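Local atomic coordinates of secreted protein ASP-2 (Necator americanus, PDB entry 1U53), a protein that is secreted by a human hookworm, belongs to the CAP (pathogenesis-related-1) superfamily and serves as a vaccine antigen, its biochemical role being not firmly established. Residues F20-H24 against V159-Y163; S30-G34 against A44-M50; L83-I87 against G133-M138; V117-L123 against G171-K177. One frame throughout, in Å; residues are numbered along the deposited sequence.

Overall arrangement
Interactions 1 and 3 are buried, their centres each about 5 Å from the centre of the chain, and reach neighbouring strands of one sheet: interaction 1 sets helix 14-32 on strand 157-164, interaction 3 sets helix 133-138 on strand 84-90. Both turn on a few side chains, a histidine–tyrosine bond with a sulfur-aromatic contact in one and an asparagine amide in the other. The centres of interactions 2 and 4 lie about 15 and 16 Å from that of the chain, and both are only partly buried. Interaction 4 rests on backbone bonds between two loops; interaction 2 joins the end of helix 14-32 to a loop by one backbone bond and small apolar groups. Tyr175 joins these two, and Tyr135 of interaction 3 packs on both segments of interaction 2.

Interaction 1. Residues F20-H24 against V159-Y163; sequences FLEMH and VVCQY. Unlike the reference sequence in segment 20-24: Met23 (reference Leu).
In the CAP fold a layer of helices packs on the central sheet, and here Phe20 and His24, one turn apart on helix 14-32, face Val159, Cys161 and Tyr163 of strand 157-164. Segments 20-24 and 159-163 cross at -62°. Cys161 SG sits over one face of the Phe20 ring, offset toward its rim and 3.5 Å from Phe20 CE1, a sulfur-aromatic contact. The same sulfur is tied to Cys148 in a disulfide, which places the bridge between two adjacent strands directly under the helix. Val159 meets this ring at the edge rather than over the face, its CG1 lying 3.4 Å from Phe20 CZ. One turn on, His24 NE2 and Tyr163 OH are hydrogen-bonded at 2.8 Å, with the histidine close to the plane of the tyrosine ring at its hydroxyl edge. The two ring planes are oblique, 48° apart, neither stacked nor edge-to-face. The imidazole is held from behind as well: CG lies beside the backbone N (chi1 -83°), which lets His24 ND1 donate to Phe20 O at 2.9 Å from above the carbonyl plane. Backbone His24 N approaches that oxygen from the opposite face. With ND1 donating to a carbonyl and NE2 engaged by a phenol, both ring nitrogens are satisfied in a buried setting; this two-point grip fixes the rotation of the imidazole and extends a polar chain from helix to sheet.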
loop_
_atom_site.group_PDB
_atom_site.type_symbol
_atom_site.label_atom_id
_atom_site.label_comp_id
_atom_site.label_asym_id
_atom_site.label_seq_id
_atom_site.Cartn_x
_atom_site.Cartn_y
_atom_site.Cartn_z
ATOM N N PHE A 20 -2.050 9.394 -2.369
ATOM C CA PHE A 20 -1.615 8.094 -1.819
ATOM C C PHE A 20 -2.705 7.463 -0.962
ATOM O O PHE A 20 -3.049 6.313 -1.139
ATOM C CB PHE A 20 -0.354 8.253 -0.945
ATOM C CG PHE A 20 0.930 8.178 -1.715
ATOM C CD1 PHE A 20 1.255 7.040 -2.465
ATOM C CD2 PHE A 20 1.813 9.240 -1.716
ATOM C CE1 PHE A 20 2.500 6.984 -3.206
ATOM C CE2 PHE A 20 3.049 9.171 -2.429
ATOM C CZ PHE A 20 3.360 8.048 -3.165
ATOM N N LEU A 21 -3.276 8.239 -0.030
ATOM C CA LEU A 21 -4.262 7.667 0.862
ATOM C C LEU A 21 -5.548 7.266 0.095
ATOM O O LEU A 21 -6.078 6.153 0.267
ATOM C CB LEU A 21 -4.622 8.677 1.969
ATOM C CG LEU A 21 -5.558 8.077 3.009
ATOM C CD1 LEU A 21 -4.895 6.923 3.842
ATOM C CD2 LEU A 21 -6.094 9.154 3.916
ATOM N N GLU A 22 -6.044 8.149 -0.770
ATOM C CA GLU A 22 -7.289 7.805 -1.507
ATOM C C GLU A 22 -7.133 6.590 -2.416
ATOM O O GLU A 22 -8.029 5.721 -2.442
ATOM C CB GLU A 22 -7.735 9.017 -2.322
ATOM C CG GLU A 22 -8.171 10.101 -1.354
ATOM C CD GLU A 22 -8.487 11.392 -2.020
ATOM O OE1 GLU A 22 -8.537 11.399 -3.271
ATOM O OE2 GLU A 22 -8.667 12.394 -1.273
ATOM N N MET A 23 -6.013 6.527 -3.139
ATOM C CA MET A 23 -5.700 5.390 -4.007
ATOM C C MET A 23 -5.592 4.131 -3.185
ATOM O O MET A 23 -6.097 3.085 -3.555
ATOM C CB MET A 23 -4.356 5.556 -4.708
ATOM C CG MET A 23 -4.286 6.636 -5.631
ATOM S SD MET A 23 -4.186 6.160 -7.361
ATOM C CE MET A 23 -3.779 4.516 -7.668
ATOM N N HIS A 24 -4.902 4.202 -2.043
ATOM C CA HIS A 24 -4.843 2.966 -1.239
ATOM C C HIS A 24 -6.202 2.496 -0.768
ATOM O O HIS A 24 -6.536 1.297 -0.857
ATOM C CB HIS A 24 -3.898 3.110 -0.045
ATOM C CG HIS A 24 -2.450 2.873 -0.392
ATOM N ND1 HIS A 24 -1.674 3.768 -1.099
ATOM C CD2 HIS A 24 -1.639 1.830 -0.084
ATOM C CE1 HIS A 24 -0.452 3.272 -1.243
ATOM N NE2 HIS A 24 -0.411 2.092 -0.630
ATOM N N VAL A 159 10.053 7.108 -4.780
ATOM C CA VAL A 159 8.834 7.098 -3.958
ATOM C C VAL A 159 8.972 5.991 -2.960
ATOM O O VAL A 159 9.254 4.840 -3.322
ATOM C CB VAL A 159 7.604 6.774 -4.823
ATOM C CG1 VAL A 159 6.337 6.633 -3.996
ATOM C CG2 VAL A 159 7.441 7.850 -5.937
ATOM N N VAL A 160 8.696 6.313 -1.719
ATOM C CA VAL A 160 8.676 5.314 -0.671
ATOM C C VAL A 160 7.391 5.473 0.106
ATOM O O VAL A 160 7.080 6.561 0.569
ATOM C CB VAL A 160 9.874 5.563 0.286
ATOM C CG1 VAL A 160 9.893 4.554 1.461
ATOM C CG2 VAL A 160 11.181 5.435 -0.460
ATOM N N CYS A 161 6.633 4.379 0.280
ATOM C CA CYS A 161 5.532 4.368 1.258
ATOM C C CYS A 161 5.847 3.395 2.395
ATOM O O CYS A 161 6.428 2.334 2.147
ATOM C CB CYS A 161 4.234 3.877 0.620
ATOM S SG CYS A 161 3.446 5.147 -0.411
ATOM N N GLN A 162 5.508 3.757 3.625
ATOM C CA GLN A 162 5.630 2.776 4.709
ATOM C C GLN A 162 4.245 2.530 5.312
ATOM O O GLN A 162 3.338 3.323 5.133
ATOM C CB GLN A 162 6.688 3.186 5.756
ATOM C CG GLN A 162 8.083 3.006 5.165
ATOM C CD GLN A 162 9.229 3.600 5.989
ATOM O OE1 GLN A 162 8.996 4.130 7.070
ATOM N NE2 GLN A 162 10.479 3.483 5.483
ATOM N N TYR A 163 4.127 1.423 6.056
ATOM C CA TYR A 163 2.835 0.784 6.348
ATOM C C TYR A 163 2.850 0.264 7.787
ATOM O O TYR A 163 3.740 -0.561 8.142
ATOM C CB TYR A 163 2.708 -0.431 5.413
ATOM C CG TYR A 163 2.532 -0.024 3.971
ATOM C CD1 TYR A 163 1.259 0.161 3.441
ATOM C CD2 TYR A 163 3.633 0.125 3.129
ATOM C CE1 TYR A 163 1.111 0.556 2.083
ATOM C CE2 TYR A 163 3.488 0.510 1.761
ATOM C CZ TYR A 163 2.245 0.673 1.253
ATOM O OH TYR A 163 2.145 1.079 -0.062
#

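Interaction 2. Residues S30-G34 against A44-M50; sequences SVALG and APKAAKM
The methyl of Ala32 lies against Ala47 and Met50: Ala32 CB is 3.8 Å from Ala47 CB and 3.7 Å from Met50 CB, so the last turn of helix 14-32 and the loop approach closely through small groups. Met50 carries its CG anti to the backbone N (chi1 179°) and then bends twice, which brings its CE beside Val31 CG1. Ala44 CB reaches the same CG1 methyl from nearly the opposite direction. Lys46 behaves differently. Its chain runs out fully extended past the helix end, with Lys46 CG 3.7 Å from Gly34 CA and the methylenes beyond passing Leu33 O; its amine makes a long, weak ion pair with Glu179. Gly34, at positive phi, closes the helix in a Schellman motif, and its lack of a side chain leaves the passage for this aliphatic chain. One direct backbone bond joins the segments: Ala47 N donates to Ala32 O at 3.1 Å, nearly straight at 163° and on a lone pair in the carbonyl plane. Lys46 CA adds a CA-H...O contact to the same oxygen. A water lies within hydrogen-bonding distance of Val31 O and Ala44 O and can link them. The carbonyls of the final helical turn are thus partly served by the loop and by an ordered water, with Ala32 O taken up beside an apolar patch of Ala32, Ala47 and Met50.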
loop_
_atom_site.group_PDB
_atom_site.type_symbol
_atom_site.label_atom_id
_atom_site.label_comp_id
_atom_site.label_asym_id
_atom_site.label_seq_id
_atom_site.Cartn_x
_atom_site.Cartn_y
_atom_site.Cartn_z
ATOM N N SER A 30 -11.904 -1.862 -3.751
ATOM C CA SER A 30 -12.128 -2.728 -4.935
ATOM C C SER A 30 -11.853 -4.199 -4.652
ATOM O O SER A 30 -12.624 -5.058 -5.037
ATOM C CB SER A 30 -11.300 -2.276 -6.135
ATOM O OG SER A 30 -9.926 -2.651 -6.080
ATOM N N VAL A 31 -10.736 -4.500 -3.996
ATOM C CA VAL A 31 -10.432 -5.886 -3.670
ATOM C C VAL A 31 -11.518 -6.435 -2.733
ATOM O O VAL A 31 -12.058 -7.516 -2.968
ATOM C CB VAL A 31 -9.034 -5.991 -2.998
ATOM C CG1 VAL A 31 -8.841 -7.381 -2.353
ATOM C CG2 VAL A 31 -7.979 -5.627 -4.010
ATOM N N ALA A 32 -11.825 -5.714 -1.663
ATOM C CA ALA A 32 -12.774 -6.190 -0.653
ATOM C C ALA A 32 -14.154 -6.486 -1.235
ATOM O O ALA A 32 -14.827 -7.455 -0.828
ATOM C CB ALA A 32 -12.845 -5.192 0.521
ATOM N N LEU A 33 -14.585 -5.711 -2.220
ATOM C CA LEU A 33 -15.911 -5.884 -2.800
ATOM C C LEU A 33 -15.956 -6.955 -3.880
ATOM O O LEU A 33 -17.027 -7.216 -4.494
ATOM C CB LEU A 33 -16.307 -4.538 -3.434
ATOM C CG LEU A 33 -16.560 -3.378 -2.474
ATOM C CD1 LEU A 33 -16.792 -2.061 -3.229
ATOM C CD2 LEU A 33 -17.773 -3.674 -1.606
ATOM N N GLY A 34 -14.798 -7.560 -4.163
ATOM C CA GLY A 34 -14.701 -8.596 -5.185
ATOM C C GLY A 34 -14.565 -8.115 -6.608
ATOM O O GLY A 34 -14.887 -8.855 -7.539
ATOM N N ALA A 44 -9.922 -11.239 -7.308
ATOM C CA ALA A 44 -9.493 -11.518 -5.924
ATOM C C ALA A 44 -10.723 -11.797 -5.045
ATOM O O ALA A 44 -11.827 -11.279 -5.291
ATOM C CB ALA A 44 -8.663 -10.329 -5.389
ATOM N N PRO A 45 -10.569 -12.669 -4.044
ATOM C CA PRO A 45 -11.747 -12.891 -3.195
ATOM C C PRO A 45 -12.213 -11.706 -2.378
ATOM O O PRO A 45 -11.402 -10.883 -1.970
ATOM C CB PRO A 45 -11.303 -13.987 -2.210
ATOM C CG PRO A 45 -9.853 -14.157 -2.392
ATOM C CD PRO A 45 -9.427 -13.528 -3.693
ATOM N N LYS A 46 -13.505 -11.705 -2.049
ATOM C CA LYS A 46 -14.047 -10.651 -1.186
ATOM C C LYS A 46 -13.444 -10.768 0.196
ATOM O O LYS A 46 -13.097 -11.875 0.655
ATOM C CB LYS A 46 -15.578 -10.713 -1.088
ATOM C CG LYS A 46 -16.236 -10.494 -2.454
ATOM C CD LYS A 46 -17.767 -10.725 -2.395
ATOM C CE LYS A 46 -18.370 -10.484 -3.792
ATOM N NZ LYS A 46 -19.840 -10.687 -3.797
ATOM N N ALA A 47 -13.350 -9.619 0.860
ATOM C CA ALA A 47 -12.663 -9.508 2.150
ATOM C C ALA A 47 -13.726 -9.218 3.182
ATOM O O ALA A 47 -14.523 -8.275 2.986
ATOM C CB ALA A 47 -11.645 -8.372 2.120
ATOM N N ALA A 48 -13.672 -9.935 4.307
ATOM C CA ALA A 48 -14.724 -9.825 5.337
ATOM C C ALA A 48 -14.561 -8.611 6.250
ATOM O O ALA A 48 -15.524 -8.200 6.916
ATOM C CB ALA A 48 -14.734 -11.092 6.211
ATOM N N LYS A 49 -13.340 -8.079 6.336
ATOM C CA LYS A 49 -13.038 -6.990 7.285
ATOM C C LYS A 49 -11.804 -6.201 6.851
ATOM O O LYS A 49 -10.814 -6.031 7.620
ATOM C CB LYS A 49 -12.887 -7.505 8.721
ATOM C CG LYS A 49 -11.823 -8.570 8.946
ATOM C CD LYS A 49 -11.837 -9.040 10.441
ATOM C CE LYS A 49 -11.457 -7.898 11.379
ATOM N NZ LYS A 49 -11.375 -8.411 12.842
ATOM N N MET A 50 -11.827 -5.744 5.596
ATOM C CA MET A 50 -10.701 -4.942 5.112
ATOM C C MET A 50 -10.744 -3.557 5.772
ATOM O O MET A 50 -11.743 -2.817 5.653
ATOM C CB MET A 50 -10.830 -4.817 3.589
ATOM C CG MET A 50 -9.744 -4.000 2.942
ATOM S SD MET A 50 -8.121 -4.795 2.957
ATOM C CE MET A 50 -8.314 -6.074 1.709
HETATM O O HOH W 1 -11.686 -8.347 -5.586
#

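Interaction 3. Residues L83-I87 against G133-M138; sequences LGENI and GHYTQM
With CG beside the backbone N (chi1 -82°), Asn86 extends its amide from strand 84-90 toward the first turn of helix 133-138, and His134, sharing the same kind of first torsion, presents the CD2 edge of its ring to the amide oxygen. Asn86 ND2 donates to His134 O at 3.1 Å, tilted 23° from the carbonyl plane, while Met138 N reaches that oxygen from its opposite face; one carbonyl serves both the helix and the strand. The same ND2 is bonded to Tyr163 OH. At the other branch of the amide, Asn86 OD1 lies 3.2 Å from His134 CD2, the imidazole plane being turned 58° from that of the amide. A water within hydrogen-bonding distance of Asn86 OD1 and Gly133 O can bridge them, and would then tie both branches to the helix. Met138 CG packs 3.8 Å from Asn86 ND2. The bare backbone of Gly84 leaves room for the Gln137 side chain to lie against it. His134 ND1 is bonded to Glu111 OE2, and this pair probably belongs to the His/Glu cluster of the CAP cleft. GHYTQ, starting at Gly133, is part of the CAP/CRISP signature, and the buried asparagine fastens its short helix to the edge strand of the sheet.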
loop_
_atom_site.group_PDB
_atom_site.type_symbol
_atom_site.label_atom_id
_atom_site.label_comp_id
_atom_site.label_asym_id
_atom_site.label_seq_id
_atom_site.Cartn_x
_atom_site.Cartn_y
_atom_site.Cartn_z
ATOM N N LEU A 83 7.219 -1.287 10.808
ATOM C CA LEU A 83 6.571 -0.849 9.539
ATOM C C LEU A 83 6.953 -1.662 8.328
ATOM O O LEU A 83 8.098 -2.139 8.223
ATOM C CB LEU A 83 6.931 0.600 9.226
ATOM C CG LEU A 83 6.522 1.566 10.318
ATOM C CD1 LEU A 83 7.129 2.944 9.994
ATOM C CD2 LEU A 83 5.000 1.661 10.442
ATOM N N GLY A 84 6.010 -1.788 7.368
ATOM C CA GLY A 84 6.308 -2.402 6.067
ATOM C C GLY A 84 6.708 -1.285 5.101
ATOM O O GLY A 84 6.719 -0.087 5.463
ATOM N N GLU A 85 7.047 -1.659 3.866
ATOM C CA GLU A 85 7.577 -0.644 2.966
ATOM C C GLU A 85 7.441 -1.092 1.508
ATOM O O GLU A 85 7.755 -2.274 1.169
ATOM C CB GLU A 85 9.054 -0.441 3.250
ATOM C CG GLU A 85 9.730 0.673 2.372
ATOM C CD GLU A 85 11.186 0.807 2.780
ATOM O OE1 GLU A 85 11.983 -0.116 2.454
ATOM O OE2 GLU A 85 11.510 1.770 3.519
ATOM N N ASN A 86 7.002 -0.160 0.651
ATOM C CA ASN A 86 7.003 -0.376 -0.822
ATOM C C ASN A 86 7.817 0.734 -1.426
ATOM O O ASN A 86 7.725 1.877 -0.999
ATOM C CB ASN A 86 5.595 -0.232 -1.389
ATOM C CG ASN A 86 4.772 -1.497 -1.222
ATOM O OD1 ASN A 86 5.361 -2.590 -1.154
ATOM N ND2 ASN A 86 3.439 -1.385 -1.271
ATOM N N ILE A 87 8.646 0.401 -2.425
ATOM C CA ILE A 87 9.440 1.468 -3.055
ATOM C C ILE A 87 9.196 1.484 -4.574
ATOM O O ILE A 87 8.767 0.468 -5.164
ATOM C CB ILE A 87 10.959 1.326 -2.763
ATOM C CG1 ILE A 87 11.511 0.022 -3.337
ATOM C CG2 ILE A 87 11.212 1.481 -1.260
ATOM C CD1 ILE A 87 13.041 -0.121 -3.107
ATOM N N GLY A 133 4.597 -8.898 -3.715
ATOM C CA GLY A 133 4.710 -8.392 -2.367
ATOM C C GLY A 133 4.407 -6.907 -2.203
ATOM O O GLY A 133 4.139 -6.438 -1.094
ATOM N N HIS A 134 4.411 -6.155 -3.295
ATOM C CA HIS A 134 4.001 -4.752 -3.150
ATOM C C HIS A 134 2.475 -4.686 -3.075
ATOM O O HIS A 134 1.918 -3.952 -2.273
ATOM C CB HIS A 134 4.504 -3.882 -4.303
ATOM C CG HIS A 134 5.987 -3.916 -4.489
ATOM N ND1 HIS A 134 6.587 -4.646 -5.497
ATOM C CD2 HIS A 134 6.988 -3.314 -3.808
ATOM C CE1 HIS A 134 7.902 -4.486 -5.426
ATOM N NE2 HIS A 134 8.170 -3.696 -4.400
ATOM N N TYR A 135 1.772 -5.405 -3.954
ATOM C CA TYR A 135 0.324 -5.536 -3.837
ATOM C C TYR A 135 -0.143 -6.044 -2.485
ATOM O O TYR A 135 -1.057 -5.444 -1.883
ATOM C CB TYR A 135 -0.212 -6.459 -4.969
ATOM C CG TYR A 135 -1.623 -6.959 -4.698
ATOM C CD1 TYR A 135 -2.713 -6.141 -4.894
ATOM C CD2 TYR A 135 -1.839 -8.240 -4.186
ATOM C CE1 TYR A 135 -3.999 -6.583 -4.641
ATOM C CE2 TYR A 135 -3.127 -8.689 -3.923
ATOM C CZ TYR A 135 -4.181 -7.849 -4.135
ATOM O OH TYR A 135 -5.446 -8.281 -3.874
ATOM N N THR A 136 0.461 -7.124 -1.998
ATOM C CA THR A 136 -0.049 -7.734 -0.757
ATOM C C THR A 136 0.116 -6.760 0.416
ATOM O O THR A 136 -0.673 -6.772 1.353
ATOM C CB THR A 136 0.646 -9.084 -0.439
ATOM O OG1 THR A 136 2.066 -8.873 -0.366
ATOM C CG2 THR A 136 0.359 -10.072 -1.512
ATOM N N GLN A 137 1.160 -5.919 0.385
ATOM C CA GLN A 137 1.252 -4.908 1.427
ATOM C C GLN A 137 0.152 -3.822 1.284
ATOM O O GLN A 137 -0.415 -3.373 2.266
ATOM C CB GLN A 137 2.676 -4.313 1.505
ATOM C CG GLN A 137 2.816 -3.192 2.522
ATOM C CD GLN A 137 2.535 -3.617 3.995
ATOM O OE1 GLN A 137 1.378 -3.533 4.500
ATOM N NE2 GLN A 137 3.593 -3.999 4.700
ATOM N N MET A 138 -0.178 -3.430 0.044
ATOM C CA MET A 138 -1.181 -2.392 -0.102
ATOM C C MET A 138 -2.518 -2.871 0.469
ATOM O O MET A 138 -3.271 -2.061 0.991
ATOM C CB MET A 138 -1.408 -2.047 -1.580
ATOM C CG MET A 138 -0.307 -1.169 -2.127
ATOM S SD MET A 138 -0.654 -0.687 -3.859
ATOM C CE MET A 138 -1.903 0.585 -3.536
HETATM O O HOH W 2 5.988 -4.667 0.544
#

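Interaction 4. Residues V117-L123 against G171-K177; sequences VGQNLKL and GKDIYEK
Lys177 NZ donates to Gln119 O at 2.8 Å from above the carbonyl plane, its chain bending at chi3 (-76°) to bring the ammonium onto this backbone oxygen. Three backbone bonds follow along the pair: Ile174 N to Leu121 O, Leu123 N to Lys172 O, and Gly171 N to Leu123 O, each 2.9 Å long. They flank a single beta bridge between Lys122 and Asp173. Asp173 CA also makes a CA-H...O contact with Leu121 O, giving that oxygen a second, weaker partner. On the solvent side, Asn120 OD1 accepts from Lys122 N at 3.0 Å in an Asx turn, and a water donates to Asn120 OD1 and Asp173 OD1, linking the two polar side chains. Lys122 runs along Gly171, its methylenes close to Gly171 O. Leu121 turns inward. Its CD1 stands over the centre of one face of the Tyr175 ring, 3.5 Å from the centroid and 15° off the normal, a CH-pi contact, while CD2 reaches Ile174 CD1 at 4.2 Å. Val117 touches the same isoleucine methyl. Tyr175 OH bonds Pro45 O, which ties this segment to the 44-50 loop. The arrangement is an isolated beta bridge between two irregular segments at the periphery, joining the loop between helices 111-115 and 125-128 to the chain that follows the last strand of the central sheet.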
loop_
_atom_site.group_PDB
_atom_site.type_symbol
_atom_site.label_atom_id
_atom_site.label_comp_id
_atom_site.label_asym_id
_atom_site.label_seq_id
_atom_site.Cartn_x
_atom_site.Cartn_y
_atom_site.Cartn_z
ATOM N N VAL A 117 -2.422 -13.816 -7.922
ATOM C CA VAL A 117 -2.254 -14.245 -6.550
ATOM C C VAL A 117 -3.030 -15.550 -6.332
ATOM O O VAL A 117 -2.455 -16.564 -5.896
ATOM C CB VAL A 117 -2.802 -13.161 -5.610
ATOM C CG1 VAL A 117 -2.941 -13.686 -4.200
ATOM C CG2 VAL A 117 -1.853 -11.941 -5.670
ATOM N N GLY A 118 -4.316 -15.523 -6.662
ATOM C CA GLY A 118 -5.156 -16.731 -6.469
ATOM C C GLY A 118 -6.040 -16.679 -5.258
ATOM O O GLY A 118 -6.078 -15.663 -4.529
ATOM N N GLN A 119 -6.775 -17.772 -5.014
ATOM C CA GLN A 119 -7.788 -17.744 -3.936
ATOM C C GLN A 119 -7.212 -18.095 -2.575
ATOM O O GLN A 119 -7.848 -17.833 -1.541
ATOM C CB GLN A 119 -8.920 -18.720 -4.252
ATOM C CG GLN A 119 -9.660 -18.421 -5.518
ATOM C CD GLN A 119 -10.155 -17.006 -5.563
ATOM O OE1 GLN A 119 -11.125 -16.649 -4.873
ATOM N NE2 GLN A 119 -9.484 -16.167 -6.368
ATOM N N ASN A 120 -6.006 -18.670 -2.534
ATOM C CA ASN A 120 -5.360 -18.929 -1.252
ATOM C C ASN A 120 -4.482 -17.754 -0.864
ATOM O O ASN A 120 -3.437 -17.517 -1.494
ATOM C CB ASN A 120 -4.452 -20.175 -1.307
ATOM C CG ASN A 120 -3.877 -20.544 0.060
ATOM O OD1 ASN A 120 -3.952 -19.776 1.022
ATOM N ND2 ASN A 120 -3.341 -21.778 0.158
ATOM N N LEU A 121 -4.879 -17.063 0.195
ATOM C CA LEU A 121 -4.227 -15.791 0.537
ATOM C C LEU A 121 -3.126 -15.927 1.549
ATOM O O LEU A 121 -2.594 -14.918 2.051
ATOM C CB LEU A 121 -5.274 -14.772 0.997
ATOM C CG LEU A 121 -6.376 -14.521 -0.017
ATOM C CD1 LEU A 121 -7.281 -13.446 0.580
ATOM C CD2 LEU A 121 -5.784 -14.061 -1.364
ATOM N N LYS A 122 -2.758 -17.172 1.861
ATOM C CA LYS A 122 -1.593 -17.432 2.720
ATOM C C LYS A 122 -0.303 -16.966 2.070
ATOM O O LYS A 122 0.046 -17.382 0.955
ATOM C CB LYS A 122 -1.483 -18.938 3.003
ATOM C CG LYS A 122 -0.472 -19.309 4.079
ATOM C CD LYS A 122 -0.440 -20.826 4.240
ATOM C CE LYS A 122 0.468 -21.236 5.372
ATOM N NZ LYS A 122 1.872 -21.183 4.903
ATOM N N LEU A 123 0.435 -16.124 2.755
ATOM C CA LEU A 123 1.656 -15.638 2.148
ATOM C C LEU A 123 2.790 -16.665 2.222
ATOM O O LEU A 123 3.607 -16.599 3.135
ATOM C CB LEU A 123 2.088 -14.321 2.790
ATOM C CG LEU A 123 3.241 -13.688 2.005
ATOM C CD1 LEU A 123 2.810 -13.331 0.586
ATOM C CD2 LEU A 123 3.784 -12.456 2.727
ATOM N N GLY A 171 3.692 -16.698 6.030
ATOM C CA GLY A 171 2.778 -17.737 6.473
ATOM C C GLY A 171 1.397 -17.272 6.907
ATOM O O GLY A 171 0.528 -18.108 7.165
ATOM N N LYS A 172 1.173 -15.949 6.980
ATOM C CA LYS A 172 -0.128 -15.426 7.419
ATOM C C LYS A 172 -0.937 -15.016 6.206
ATOM O O LYS A 172 -0.380 -14.780 5.164
ATOM C CB LYS A 172 -0.002 -14.166 8.287
ATOM C CG LYS A 172 0.921 -14.271 9.475
ATOM C CD LYS A 172 0.359 -15.236 10.500
ATOM C CE LYS A 172 1.303 -15.333 11.691
ATOM N NZ LYS A 172 1.190 -14.127 12.592
ATOM N N ASP A 173 -2.242 -14.884 6.404
ATOM C CA ASP A 173 -3.158 -14.511 5.318
ATOM C C ASP A 173 -3.131 -13.013 5.088
ATOM O O ASP A 173 -3.160 -12.217 6.027
ATOM C CB ASP A 173 -4.589 -14.887 5.672
ATOM C CG ASP A 173 -4.859 -16.376 5.546
ATOM O OD1 ASP A 173 -3.992 -17.135 5.066
ATOM O OD2 ASP A 173 -5.983 -16.769 5.864
ATOM N N ILE A 174 -3.181 -12.630 3.817
ATOM C CA ILE A 174 -3.189 -11.198 3.464
ATOM C C ILE A 174 -4.425 -10.510 4.041
ATOM O O ILE A 174 -4.366 -9.410 4.604
ATOM C CB ILE A 174 -3.201 -11.028 1.924
ATOM C CG1 ILE A 174 -1.958 -11.703 1.258
ATOM C CG2 ILE A 174 -3.303 -9.521 1.555
ATOM C CD1 ILE A 174 -2.273 -12.134 -0.219
ATOM N N TYR A 175 -5.576 -11.144 3.855
ATOM C CA TYR A 175 -6.786 -10.709 4.551
ATOM C C TYR A 175 -7.697 -11.917 4.736
ATOM O O TYR A 175 -7.501 -12.944 4.090
ATOM C CB TYR A 175 -7.502 -9.582 3.767
ATOM C CG TYR A 175 -7.836 -9.857 2.306
ATOM C CD1 TYR A 175 -9.037 -10.484 1.947
ATOM C CD2 TYR A 175 -6.947 -9.493 1.260
ATOM C CE1 TYR A 175 -9.370 -10.733 0.594
ATOM C CE2 TYR A 175 -7.279 -9.734 -0.089
ATOM C CZ TYR A 175 -8.473 -10.362 -0.410
ATOM O OH TYR A 175 -8.766 -10.600 -1.711
ATOM N N GLU A 176 -8.667 -11.765 5.634
ATOM C CA GLU A 176 -9.727 -12.751 5.874
ATOM C C GLU A 176 -10.771 -12.704 4.776
ATOM O O GLU A 176 -11.312 -11.652 4.506
ATOM C CB GLU A 176 -10.402 -12.445 7.220
ATOM C CG GLU A 176 -11.570 -13.367 7.521
ATOM C CD GLU A 176 -12.137 -13.234 8.931
ATOM O OE1 GLU A 176 -11.508 -12.613 9.829
ATOM O OE2 GLU A 176 -13.249 -13.768 9.151
ATOM N N LYS A 177 -11.101 -13.856 4.185
ATOM C CA LYS A 177 -12.116 -13.902 3.110
ATOM C C LYS A 177 -13.535 -13.954 3.666
ATOM O O LYS A 177 -13.798 -14.619 4.671
ATOM C CB LYS A 177 -11.915 -15.143 2.227
ATOM C CG LYS A 177 -10.565 -15.101 1.468
ATOM C CD LYS A 177 -10.415 -16.250 0.459
ATOM C CE LYS A 177 -10.109 -17.588 1.078
ATOM N NZ LYS A 177 -10.166 -18.597 -0.107
HETATM O O HOH W 3 -5.088 -19.021 3.597
#